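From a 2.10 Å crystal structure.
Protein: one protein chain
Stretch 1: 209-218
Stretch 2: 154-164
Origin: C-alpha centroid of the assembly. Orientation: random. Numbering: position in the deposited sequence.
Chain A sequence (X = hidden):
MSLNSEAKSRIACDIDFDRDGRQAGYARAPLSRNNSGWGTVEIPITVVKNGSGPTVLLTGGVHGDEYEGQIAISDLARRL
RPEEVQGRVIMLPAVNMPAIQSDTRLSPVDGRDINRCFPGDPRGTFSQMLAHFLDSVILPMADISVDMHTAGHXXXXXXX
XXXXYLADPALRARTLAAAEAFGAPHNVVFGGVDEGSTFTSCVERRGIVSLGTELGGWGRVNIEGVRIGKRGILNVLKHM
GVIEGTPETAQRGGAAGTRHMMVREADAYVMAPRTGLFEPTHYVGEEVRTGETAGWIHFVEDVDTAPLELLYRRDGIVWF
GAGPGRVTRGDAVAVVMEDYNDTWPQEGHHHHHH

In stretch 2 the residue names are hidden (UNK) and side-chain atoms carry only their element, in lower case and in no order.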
ATOM      1  N   VAL A 209       5.879 -19.251  36.964  1.00 27.30           N
ATOM      2  CA  VAL A 209       6.501 -20.294  36.125  1.00 28.08           C
ATOM      3  C   VAL A 209       6.087 -20.100  34.653  1.00 27.51           C
ATOM      4  O   VAL A 209       4.916 -20.015  34.346  1.00 27.77           O
ATOM      5  CB  VAL A 209       6.143 -21.707  36.595  1.00 27.99           C
ATOM      6  CG1 VAL A 209       6.714 -22.721  35.665  1.00 28.61           C
ATOM      7  CG2 VAL A 209       6.676 -21.942  38.053  1.00 29.67           C
ATOM      8  N   SER A 210       7.061 -19.985  33.767  1.00 27.65           N
ATOM      9  CA  SER A 210       6.796 -19.657  32.375  1.00 27.48           C
ATOM     10  C   SER A 210       7.408 -20.725  31.450  1.00 27.32           C
ATOM     11  O   SER A 210       8.627 -20.999  31.506  1.00 26.88           O
ATOM     12  CB  SER A 210       7.414 -18.272  32.105  1.00 28.47           C
ATOM     13  OG  SER A 210       7.554 -17.979  30.732  1.00 29.21           O
ATOM     14  N   LEU A 211       6.556 -21.328  30.618  1.00 26.59           N
ATOM     15  CA  LEU A 211       6.974 -22.189  29.510  1.00 26.69           C
ATOM     16  C   LEU A 211       6.617 -21.546  28.176  1.00 26.00           C
ATOM     17  O   LEU A 211       5.553 -20.944  28.036  1.00 26.00           O
ATOM     18  CB  LEU A 211       6.269 -23.549  29.587  1.00 26.98           C
ATOM     19  CG  LEU A 211       6.746 -24.592  30.593  1.00 29.45           C
ATOM     20  CD1 LEU A 211       5.934 -25.915  30.377  1.00 29.21           C
ATOM     21  CD2 LEU A 211       8.273 -24.825  30.461  1.00 30.08           C
ATOM     22  N   GLY A 212       7.495 -21.693  27.195  1.00 25.41           N
ATOM     23  CA  GLY A 212       7.164 -21.373  25.810  1.00 25.62           C
ATOM     24  C   GLY A 212       7.055 -22.704  25.088  1.00 25.98           C
ATOM     25  O   GLY A 212       7.462 -23.736  25.651  1.00 24.19           O
ATOM     26  N   THR A 213       6.514 -22.670  23.858  1.00 25.91           N
ATOM     27  CA  THR A 213       6.634 -23.783  22.898  1.00 26.17           C
ATOM     28  C   THR A 213       7.133 -23.334  21.530  1.00 26.54           C
ATOM     29  O   THR A 213       7.022 -22.151  21.176  1.00 25.78           O
ATOM     30  CB  THR A 213       5.330 -24.572  22.724  1.00 27.07           C
ATOM     31  OG1 THR A 213       4.424 -23.854  21.882  1.00 26.99           O
ATOM     32  CG2 THR A 213       4.655 -24.836  24.070  1.00 24.02           C
ATOM     33  N   GLU A 214       7.787 -24.263  20.814  1.00 26.22           N
ATOM     34  CA  GLU A 214       8.012 -24.141  19.398  1.00 26.04           C
ATOM     35  C   GLU A 214       7.511 -25.446  18.776  1.00 26.14           C
ATOM     36  O   GLU A 214       8.154 -26.502  18.881  1.00 27.12           O
ATOM     37  CB  GLU A 214       9.480 -23.832  19.092  1.00 27.06           C
ATOM     38  CG  GLU A 214      10.012 -22.430  19.591  1.00 25.95           C
ATOM     39  CD  GLU A 214       9.235 -21.216  19.036  1.00 28.69           C
ATOM     40  OE1 GLU A 214       8.508 -21.355  18.032  1.00 28.29           O
ATOM     41  OE2 GLU A 214       9.371 -20.103  19.599  1.00 29.07           O
ATOM     42  N   LEU A 215       6.344 -25.363  18.161  1.00 25.28           N
ATOM     43  CA  LEU A 215       5.614 -26.524  17.677  1.00 25.50           C
ATOM     44  C   LEU A 215       5.449 -26.543  16.164  1.00 25.29           C
ATOM     45  O   LEU A 215       4.492 -27.089  15.665  1.00 25.87           O
ATOM     46  CB  LEU A 215       4.232 -26.612  18.378  1.00 23.99           C
ATOM     47  CG  LEU A 215       4.214 -26.929  19.896  1.00 25.50           C
ATOM     48  CD1 LEU A 215       2.816 -26.769  20.500  1.00 21.61           C
ATOM     49  CD2 LEU A 215       4.790 -28.338  20.234  1.00 25.34           C
ATOM     50  N   GLY A 216       6.391 -25.954  15.431  1.00 25.02           N
ATOM     51  CA  GLY A 216       6.361 -26.032  13.983  1.00 23.54           C
ATOM     52  C   GLY A 216       6.687 -24.727  13.295  1.00 23.54           C
ATOM     53  O   GLY A 216       7.569 -23.964  13.739  1.00 22.52           O
ATOM     54  N   GLY A 217       5.996 -24.471  12.187  1.00 22.73           N
ATOM     55  CA  GLY A 217       6.378 -23.348  11.336  1.00 23.36           C
ATOM     56  C   GLY A 217       6.150 -23.654   9.867  1.00 23.91           C
ATOM     57  O   GLY A 217       5.185 -24.323   9.533  1.00 24.12           O
ATOM     58  N   TRP A 218       7.014 -23.117   9.007  1.00 24.12           N
ATOM     59  CA  TRP A 218       6.930 -23.275   7.549  1.00 23.98           C
ATOM     60  C   TRP A 218       5.567 -22.800   6.961  1.00 24.97           C
ATOM     61  O   TRP A 218       5.101 -23.319   5.913  1.00 25.06           O
ATOM     62  CB  TRP A 218       7.213 -24.727   7.153  1.00 24.51           C
ATOM     63  CG  TRP A 218       8.675 -25.051   6.910  1.00 24.75           C
ATOM     64  CD1 TRP A 218       9.733 -24.174   6.890  1.00 24.40           C
ATOM     65  CD2 TRP A 218       9.213 -26.338   6.604  1.00 23.76           C
ATOM     66  NE1 TRP A 218      10.902 -24.846   6.585  1.00 22.27           N
ATOM     67  CE2 TRP A 218      10.612 -26.173   6.402  1.00 26.32           C
ATOM     68  CE3 TRP A 218       8.653 -27.616   6.472  1.00 23.53           C
ATOM     69  CZ2 TRP A 218      11.456 -27.240   6.072  1.00 26.15           C
ATOM     70  CZ3 TRP A 218       9.500 -28.684   6.141  1.00 25.09           C
ATOM     71  CH2 TRP A 218      10.877 -28.488   5.943  1.00 27.40           C
ATOM     72  N   UNK A 154       8.795 -17.813   9.515  1.00 26.06           N
ATOM     73  CA  UNK A 154      10.239 -17.556   9.624  1.00 27.51           C
ATOM     74  C   UNK A 154      11.172 -18.798   9.497  1.00 27.79           C
ATOM     75  O   UNK A 154      12.261 -18.734   8.896  1.00 27.96           O
ATOM     76  o   UNK A 154       9.912 -15.545  10.998  1.00 29.02           O
ATOM     77  c   UNK A 154      10.532 -16.828  10.954  1.00 27.57           C
ATOM     78  N   UNK A 155      10.737 -19.906  10.061  1.00 27.35           N
ATOM     79  CA  UNK A 155      11.533 -21.112  10.171  1.00 28.01           C
ATOM     80  C   UNK A 155      10.592 -22.289  10.310  1.00 26.38           C
ATOM     81  O   UNK A 155       9.393 -22.122  10.448  1.00 25.05           O
ATOM     82  o   UNK A 155      15.950 -16.776  11.364  1.00 39.93           O
ATOM     83  c   UNK A 155      13.115 -18.903  12.381  1.00 32.08           C
ATOM     84  c   UNK A 155      13.983 -17.821  12.366  1.00 38.22           C
ATOM     85  c   UNK A 155      12.364 -21.098  11.481  1.00 30.56           C
ATOM     86  c   UNK A 155      15.047 -17.816  11.437  1.00 37.91           C
ATOM     87  c   UNK A 155      13.300 -19.963  11.507  1.00 31.96           C
ATOM     88  c   UNK A 155      14.366 -19.939  10.623  1.00 35.62           C
ATOM     89  c   UNK A 155      15.235 -18.883  10.577  1.00 37.61           C
ATOM     90  N   UNK A 156      11.156 -23.480  10.266  1.00 24.79           N
ATOM     91  CA  UNK A 156      10.507 -24.577  10.923  1.00 24.70           C
ATOM     92  C   UNK A 156      11.209 -24.753  12.262  1.00 24.47           C
ATOM     93  O   UNK A 156      12.349 -24.287  12.464  1.00 24.99           O
ATOM     94  o   UNK A 156       9.480 -28.019  10.035  1.00 25.91           O
ATOM     95  o   UNK A 156       8.541 -26.444  11.264  1.00 26.35           O
ATOM     96  c   UNK A 156       9.453 -26.846  10.497  1.00 24.39           C
ATOM     97  c   UNK A 156      10.560 -25.867  10.103  1.00 24.72           C
ATOM     98  N   UNK A 157      10.536 -25.417  13.181  1.00 25.18           N
ATOM     99  CA  UNK A 157      11.136 -25.719  14.454  1.00 24.75           C
ATOM    100  C   UNK A 157      10.766 -27.151  14.796  1.00 25.76           C
ATOM    101  O   UNK A 157       9.682 -27.632  14.438  1.00 26.00           O
ATOM    102  c   UNK A 157      10.669 -24.713  15.517  1.00 23.77           C
ATOM    103  o   UNK A 157       9.259 -24.805  15.718  1.00 23.95           O
ATOM    104  N   UNK A 158      11.689 -27.868  15.428  1.00 25.38           N
ATOM    105  CA  UNK A 158      11.345 -29.203  15.895  1.00 25.71           C
ATOM    106  C   UNK A 158      10.487 -29.092  17.157  1.00 25.87           C
ATOM    107  O   UNK A 158      10.784 -28.258  18.033  1.00 25.86           O
ATOM    108  c   UNK A 158      12.603 -30.111  16.078  1.00 24.48           C
ATOM    109  o   UNK A 158      12.173 -31.446  16.354  1.00 28.10           O
ATOM    110  c   UNK A 158      13.479 -29.632  17.173  1.00 23.80           C
ATOM    111  N   UNK A 159       9.377 -29.863  17.226  1.00 26.10           N
ATOM    112  CA  UNK A 159       8.506 -29.697  18.405  1.00 26.07           C
ATOM    113  C   UNK A 159       9.214 -29.787  19.772  1.00 26.77           C
ATOM    114  O   UNK A 159       9.863 -30.789  20.110  1.00 26.83           O
ATOM    115  c   UNK A 159       7.432 -30.760  18.228  1.00 26.45           C
ATOM    116  c   UNK A 159       7.456 -31.094  16.655  1.00 26.48           C
ATOM    117  c   UNK A 159       8.858 -30.838  16.235  1.00 25.84           C
ATOM    118  N   UNK A 160       8.992 -28.763  20.579  1.00 26.05           N
ATOM    119  CA  UNK A 160       9.788 -28.515  21.763  1.00 26.62           C
ATOM    120  C   UNK A 160       9.087 -27.515  22.657  1.00 26.81           C
ATOM    121  O   UNK A 160       8.191 -26.765  22.184  1.00 26.28           O
ATOM    122  o   UNK A 160      10.918 -26.858  20.392  1.00 29.81           O
ATOM    123  c   UNK A 160      11.128 -27.919  21.327  1.00 26.71           C
ATOM    124  N   UNK A 161       9.492 -27.499  23.935  1.00 26.36           N
ATOM    125  CA  UNK A 161       9.143 -26.436  24.870  1.00 26.37           C
ATOM    126  C   UNK A 161      10.401 -25.623  24.998  1.00 27.15           C
ATOM    127  O   UNK A 161      11.475 -26.042  24.550  1.00 27.03           O
ATOM    128  c   UNK A 161       8.722 -26.935  26.299  1.00 26.61           C
ATOM    129  c   UNK A 161       7.406 -27.643  26.268  1.00 25.67           C
ATOM    130  o   UNK A 161       9.702 -27.857  26.798  1.00 28.77           O
ATOM    131  N   UNK A 162      10.282 -24.457  25.615  1.00 27.56           N
ATOM    132  CA  UNK A 162      11.456 -23.620  25.866  1.00 28.58           C
ATOM    133  C   UNK A 162      11.265 -22.802  27.125  1.00 29.02           C
ATOM    134  O   UNK A 162      10.153 -22.677  27.637  1.00 28.18           O
ATOM    135  c   UNK A 162      11.794 -22.718  24.679  1.00 27.97           C
ATOM    136  o   UNK A 162      10.312 -20.869  24.952  1.00 31.87           O
ATOM    137  c   UNK A 162      10.627 -21.839  24.281  1.00 28.72           C
ATOM    138  n   UNK A 162       9.990 -22.183  23.199  1.00 26.63           N
ATOM    139  N   UNK A 163      12.377 -22.292  27.633  1.00 30.15           N
ATOM    140  CA  UNK A 163      12.427 -21.514  28.866  1.00 31.92           C
ATOM    141  C   UNK A 163      13.791 -20.821  28.855  1.00 34.64           C
ATOM    142  O   UNK A 163      14.736 -21.314  28.222  1.00 35.26           O
ATOM    143  c   UNK A 163      13.117 -23.688  30.079  1.00 30.71           C
ATOM    144  c   UNK A 163      12.272 -22.420  30.107  1.00 31.30           C
ATOM    145  c   UNK A 163      14.012 -23.649  32.535  1.00 29.01           C
ATOM    146  s   UNK A 163      13.042 -24.763  31.539  1.00 28.25           S
ATOM    147  N   UNK A 164      13.894 -19.684  29.531  1.00 37.38           N
ATOM    148  CA  UNK A 164      15.212 -19.072  29.770  1.00 40.48           C
ATOM    149  C   UNK A 164      15.932 -19.789  30.900  1.00 41.70           C
ATOM    150  O   UNK A 164      15.325 -20.570  31.654  1.00 41.54           O
ATOM    151  c   UNK A 164      12.924 -15.531  28.018  1.00 49.77           C
ATOM    152  c   UNK A 164      14.706 -16.758  27.658  1.00 47.27           C
ATOM    153  n   UNK A 164      13.761 -15.944  27.082  1.00 50.46           N
ATOM    154  n   UNK A 164      13.294 -16.063  29.170  1.00 47.54           N
ATOM    155  c   UNK A 164      14.420 -16.828  28.979  1.00 44.03           C
ATOM    156  c   UNK A 164      15.073 -17.588  30.076  1.00 40.49           C
TER
HETATM  157  O   HOH W   1       8.183 -19.453  22.634  1.00 35.03           O

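Position 154 carries one carbon and one oxygen, a hydroxymethyl group that points away from stretch 1 and makes no contact with it; it is Ser154. At 155 a single carbon leads to a six-carbon ring bearing one oxygen, which defines Tyr155. Its side chain also points away, and the backbone does the work: Trp218 N donates to Tyr155 O at 3.0 Å.

Position 156 has two carbons, the second carrying two oxygens, and its CB lies over the face of the Trp218 five-membered ring, 3.5 Å from the centroid and almost on the ring normal. An asparagine would offer the same shape with a nitrogen, so the elements identify Asp156. At 157 there is one carbon and one oxygen, now directed toward stretch 1, the oxygen donating to Gly216 O at 2.7 Å: Ser157.

Position 158 branches at its first side-chain carbon into one oxygen and one carbon and points away; this is Thr158. At 159 three carbons close a ring onto the backbone nitrogen; the CB packs 4.1 Å from Leu215 CD2, and the CA lies 3.2 Å from Glu214 O in a CA-H...O contact. The closed ring is the mark of Pro159.

Position 160 has one carbon and one oxygen. The side chain shares a sheet face with that of Glu214, CB of Glu214 lying 3.6 Å from the oxygen, and the residue is Ser160; its OG donates back to Thr158 O at 2.7 Å. Position 161 again has a carbon carrying one oxygen and one carbon, on the same face as its partner Thr213, with the two CA atoms 4.1 Å apart; hence Thr161.

At 162 the second of two carbons bears one oxygen and one nitrogen. This amide fills the space beside Gly212, where a CB would fall 2.2 Å from the oxygen, and the nitrogen reaches to 3.6 Å from Glu214 CG; the nitrogen distinguishes Asn162 from an aspartate. The unbranched chain of two carbons, sulfur and carbon at 163, whose end leads away from stretch 1, is Met163. The five-membered ring of three carbons and two nitrogens at 164, beyond contact, is His164.

The contact is built on an antiparallel backbone ladder. Gly212 N to Asn162 O, Asn162 N to Gly212 O and Glu214 N to Ser160 O each measure 2.9 Å; the bond from Ser160 N to Glu214 O, also 2.9 Å, is weak. Past the strand, Gly217 permits close approach: a CB there would clash with Tyr155 O, 2.1 Å away. Gly216 answers to its own backbone angles, at which a CB would be jammed against the preceding carbonyl O.

Stretch 2 154-164: SYDSTPSTNMH
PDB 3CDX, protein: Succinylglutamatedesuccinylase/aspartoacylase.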